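Local atomic coordinates of urocanate hydratase (Paenibacillus sp. Soil724D2, PDB entry 7NED), a protein that catalyses the hydration of thiourocanate, a step of bacterial ergothioneine breakdown, using tightly bound NAD+ as cofactor. Residues L463-D474 and R507-L518. Sequence-based numbering, arbitrary orientation.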
loop_
_atom_site.group_PDB
_atom_site.type_symbol
_atom_site.label_atom_id
_atom_site.label_comp_id
_atom_site.label_asym_id
_atom_site.label_seq_id
_atom_site.Cartn_x
_atom_site.Cartn_y
_atom_site.Cartn_z
ATOM N N LEU A 463 -1.604 5.838 4.306
ATOM C CA LEU A 463 -1.315 7.028 5.117
ATOM C C LEU A 463 -1.227 6.710 6.615
ATOM O O LEU A 463 -0.369 7.251 7.323
ATOM C CB LEU A 463 -2.410 8.074 4.878
ATOM C CG LEU A 463 -2.285 8.681 3.488
ATOM C CD1 LEU A 463 -3.544 9.546 3.217
ATOM C CD2 LEU A 463 -1.007 9.525 3.433
ATOM N N ASN A 464 -2.140 5.872 7.124
ATOM C CA ASN A 464 -2.147 5.548 8.548
ATOM C C ASN A 464 -0.823 4.892 8.946
ATOM O O ASN A 464 -0.176 5.288 9.929
ATOM C CB ASN A 464 -3.364 4.652 8.820
ATOM C CG ASN A 464 -3.452 4.173 10.253
ATOM O OD1 ASN A 464 -3.432 2.978 10.507
ATOM N ND2 ASN A 464 -3.589 5.091 11.177
ATOM N N ALA A 465 -0.364 3.939 8.136
ATOM C CA ALA A 465 0.918 3.284 8.395
ATOM C C ALA A 465 2.077 4.282 8.353
ATOM O O ALA A 465 2.903 4.334 9.275
ATOM C CB ALA A 465 1.142 2.172 7.370
ATOM N N MET A 466 2.186 5.054 7.260
ATOM C CA MET A 466 3.274 6.030 7.181
ATOM C C MET A 466 3.257 7.036 8.305
ATOM O O MET A 466 4.315 7.359 8.861
ATOM C CB MET A 466 3.323 6.752 5.833
ATOM C CG MET A 466 3.581 5.820 4.655
ATOM S SD MET A 466 3.800 6.803 3.174
ATOM C CE MET A 466 2.114 7.204 2.899
ATOM N N LEU A 467 2.088 7.567 8.636
ATOM C CA LEU A 467 2.002 8.513 9.747
ATOM C C LEU A 467 2.349 7.848 11.076
ATOM O O LEU A 467 3.043 8.438 11.921
ATOM C CB LEU A 467 0.584 9.113 9.794
ATOM C CG LEU A 467 0.340 10.225 10.817
ATOM C CD1 LEU A 467 1.317 11.395 10.621
ATOM C CD2 LEU A 467 -1.115 10.758 10.735
ATOM N N ASN A 468 1.891 6.611 11.285
ATOM C CA ASN A 468 2.248 5.940 12.532
ATOM C C ASN A 468 3.740 5.644 12.606
ATOM O O ASN A 468 4.328 5.728 13.689
ATOM C CB ASN A 468 1.425 4.672 12.707
ATOM C CG ASN A 468 0.001 4.998 13.105
ATOM O OD1 ASN A 468 -0.271 6.133 13.519
ATOM N ND2 ASN A 468 -0.901 4.029 13.013
ATOM N N CYS A 469 4.375 5.301 11.475
ATOM C CA CYS A 469 5.832 5.179 11.479
ATOM C C CYS A 469 6.482 6.494 11.846
ATOM O O CYS A 469 7.543 6.517 12.485
ATOM C CB CYS A 469 6.348 4.757 10.107
ATOM S SG CYS A 469 6.043 3.016 9.722
ATOM N N SER A 470 5.916 7.590 11.343
ATOM C CA SER A 470 6.428 8.914 11.654
ATOM C C SER A 470 6.098 9.336 13.073
ATOM O O SER A 470 6.578 10.378 13.524
ATOM C CB SER A 470 5.843 9.934 10.664
ATOM O OG SER A 470 6.071 9.520 9.326
ATOM N N SER A 471 5.264 8.576 13.776
ATOM C CA SER A 471 4.773 8.986 15.087
ATOM C C SER A 471 5.395 8.191 16.228
ATOM O O SER A 471 4.896 8.272 17.368
ATOM C CB SER A 471 3.246 8.830 15.146
ATOM O OG SER A 471 2.595 9.713 14.237
ATOM N N MET A 472 6.400 7.369 15.949
ATOM C CA MET A 472 7.207 6.688 16.966
ATOM C C MET A 472 6.575 5.396 17.482
ATOM O O MET A 472 6.843 4.982 18.616
ATOM C CB MET A 472 7.433 7.651 18.125
ATOM C CG MET A 472 8.178 8.891 17.609
ATOM S SD MET A 472 8.507 10.127 18.872
ATOM C CE MET A 472 6.884 10.718 19.176
ATOM N N ALA A 473 5.703 4.765 16.700
ATOM C CA ALA A 473 5.099 3.504 17.091
ATOM C C ALA A 473 6.174 2.408 17.163
ATOM O O ALA A 473 7.307 2.560 16.674
ATOM C CB ALA A 473 3.998 3.132 16.088
ATOM N N ASP A 474 5.821 1.288 17.803
ATOM C CA ASP A 474 6.786 0.199 17.956
ATOM C C ASP A 474 6.689 -0.794 16.826
ATOM O O ASP A 474 7.702 -1.353 16.398
ATOM C CB ASP A 474 6.548 -0.537 19.301
ATOM C CG ASP A 474 6.990 0.312 20.491
ATOM O OD1 ASP A 474 6.102 0.924 21.126
ATOM O OD2 ASP A 474 8.218 0.445 20.725
ATOM N N ARG A 507 6.051 8.738 22.674
ATOM C CA ARG A 507 5.664 7.843 21.581
ATOM C C ARG A 507 4.170 7.538 21.628
ATOM O O ARG A 507 3.472 7.571 20.598
ATOM C CB ARG A 507 6.485 6.556 21.655
ATOM C CG ARG A 507 8.014 6.810 21.515
ATOM C CD ARG A 507 8.835 5.500 21.351
ATOM N NE ARG A 507 8.629 4.562 22.458
ATOM C CZ ARG A 507 7.756 3.563 22.407
ATOM N NH1 ARG A 507 7.024 3.399 21.299
ATOM N NH2 ARG A 507 7.613 2.736 23.463
ATOM N N LEU A 508 3.668 7.216 22.827
ATOM C CA LEU A 508 2.271 6.820 22.974
ATOM C C LEU A 508 1.347 7.971 22.621
ATOM O O LEU A 508 0.340 7.789 21.933
ATOM C CB LEU A 508 2.006 6.368 24.407
ATOM C CG LEU A 508 2.736 5.114 24.851
ATOM C CD1 LEU A 508 2.589 5.025 26.366
ATOM C CD2 LEU A 508 2.044 3.933 24.195
ATOM N N GLU A 509 1.645 9.155 23.151
ATOM C CA GLU A 509 0.845 10.333 22.854
ATOM C C GLU A 509 0.830 10.625 21.364
ATOM O O GLU A 509 -0.231 10.898 20.787
ATOM C CB GLU A 509 1.419 11.530 23.613
ATOM C CG GLU A 509 0.532 12.755 23.659
ATOM C CD GLU A 509 1.232 13.884 24.406
ATOM O OE1 GLU A 509 2.197 14.441 23.866
ATOM O OE2 GLU A 509 0.883 14.166 25.550
ATOM N N THR A 510 2.025 10.623 20.742
ATOM C CA THR A 510 2.150 11.044 19.342
ATOM C C THR A 510 1.431 10.070 18.440
ATOM O O THR A 510 0.614 10.478 17.609
ATOM C CB THR A 510 3.620 11.178 18.940
ATOM O OG1 THR A 510 4.294 12.040 19.887
ATOM C CG2 THR A 510 3.777 11.731 17.477
ATOM N N THR A 511 1.687 8.766 18.629
ATOM C CA THR A 511 1.050 7.749 17.802
ATOM C C THR A 511 -0.457 7.714 17.999
ATOM O O THR A 511 -1.215 7.661 17.023
ATOM C CB THR A 511 1.637 6.367 18.094
ATOM O OG1 THR A 511 2.952 6.302 17.537
ATOM C CG2 THR A 511 0.803 5.305 17.430
ATOM N N LEU A 512 -0.920 7.692 19.252
ATOM C CA LEU A 512 -2.351 7.514 19.464
ATOM C C LEU A 512 -3.140 8.745 18.989
ATOM O O LEU A 512 -4.204 8.608 18.375
ATOM C CB LEU A 512 -2.624 7.179 20.948
ATOM C CG LEU A 512 -2.111 5.761 21.319
ATOM C CD1 LEU A 512 -2.139 5.480 22.848
ATOM C CD2 LEU A 512 -2.877 4.648 20.558
ATOM N N ASN A 513 -2.645 9.959 19.252
ATOM C CA ASN A 513 -3.362 11.129 18.726
ATOM C C ASN A 513 -3.444 11.093 17.195
ATOM O O ASN A 513 -4.441 11.524 16.612
ATOM C CB ASN A 513 -2.687 12.424 19.150
ATOM C CG ASN A 513 -2.916 12.771 20.597
ATOM O OD1 ASN A 513 -3.866 12.303 21.248
ATOM N ND2 ASN A 513 -2.072 13.667 21.097
ATOM N N ASN A 514 -2.398 10.613 16.524
ATOM C CA ASN A 514 -2.428 10.590 15.053
ATOM C C ASN A 514 -3.141 9.367 14.499
ATOM O O ASN A 514 -3.689 9.418 13.388
ATOM C CB ASN A 514 -0.993 10.639 14.482
ATOM C CG ASN A 514 -0.301 11.939 14.792
ATOM O OD1 ASN A 514 -0.960 12.887 15.230
ATOM N ND2 ASN A 514 1.035 11.983 14.638
ATOM N N ASP A 515 -3.131 8.261 15.237
ATOM C CA ASP A 515 -3.854 7.082 14.781
ATOM C C ASP A 515 -5.350 7.354 14.783
ATOM O O ASP A 515 -6.035 7.085 13.791
ATOM C CB ASP A 515 -3.497 5.888 15.656
ATOM C CG ASP A 515 -3.973 4.566 15.069
ATOM O OD1 ASP A 515 -3.742 4.300 13.868
ATOM O OD2 ASP A 515 -4.579 3.766 15.828
ATOM N N THR A 516 -5.871 7.965 15.858
ATOM C CA THR A 516 -7.277 8.341 15.829
ATOM C C THR A 516 -7.502 9.620 15.037
ATOM O O THR A 516 -8.534 9.749 14.377
ATOM C CB THR A 516 -7.836 8.497 17.256
ATOM O OG1 THR A 516 -6.998 9.357 18.030
ATOM C CG2 THR A 516 -7.861 7.125 17.917
ATOM N N GLY A 517 -6.559 10.561 15.084
ATOM C CA GLY A 517 -6.778 11.835 14.422
ATOM C C GLY A 517 -6.978 11.677 12.928
ATOM O O GLY A 517 -7.858 12.299 12.335
ATOM N N LEU A 518 -6.167 10.837 12.296
ATOM C CA LEU A 518 -6.360 10.629 10.863
ATOM C C LEU A 518 -7.666 9.911 10.606
ATOM O O LEU A 518 -8.324 10.154 9.578
ATOM C CB LEU A 518 -5.182 9.829 10.283
ATOM C CG LEU A 518 -5.230 9.568 8.764
ATOM C CD1 LEU A 518 -5.137 10.871 7.978
ATOM C CD2 LEU A 518 -4.114 8.571 8.370
HETATM O O HOH W 1 -2.364 7.573 11.574
#
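Ser471 meets Thr511 and Asn514 where the nearly antiparallel helices 459-469 and 502-525 (162° between their directions), both lying against strand 490-498 of a mixed sheet, come together at the type I beta turn Cys469-Met472 after helix 459-469. Here packing is tight: the CA atoms of Ser471 and Thr511 are 4.8 Å apart, a closeness that small residues allow. Thr511 OG1 donates to Ser471 O (2.8 Å) from above the carbonyl plane. Ser471 OG is used twice, giving its proton to Leu467 O and accepting from Asn514 ND2 (2.8 Å), whose amide also reaches Lys83 O of the second subunit. Alongside, the bent end of Met472 brings CE against Thr510, in a contact so short that its exact value is doubtful.

Past the turn, Arg507 spans the gap with its long chain. Its NH1 points in the guanidinium plane almost straight at Met472 O (3.1 Å) and also forms a salt bridge with Asp474 OD1 (2.6 Å); the carboxylate stands nearly perpendicular to the guanidinium, and its other oxygen, OD2, pairs with a second arginine, Arg18.

Between the helices proper the contact is looser, yet still buried. Their axes are 9.4 Å apart at closest approach, and a water bridges Asn468 OD1 and Asn514 O. Leu518, packing CD2 beside the CB atoms of Leu463 and Asn464, supplies the apolar end. Toward the sheet, Asp515 suits a place flanked by amides and arginines: with CG anti to its backbone N (chi1 -168°), its OD2 pairs with Arg432 while OD1 takes two amide protons. Asn468 ND2 approaches that oxygen from above the carboxylate plane, whereas Asn464 ND2, 2.8 Å from Asp515 OD1, comes nearly along the C-O axis in an almost linear hydrogen bond, N-H...O 176°.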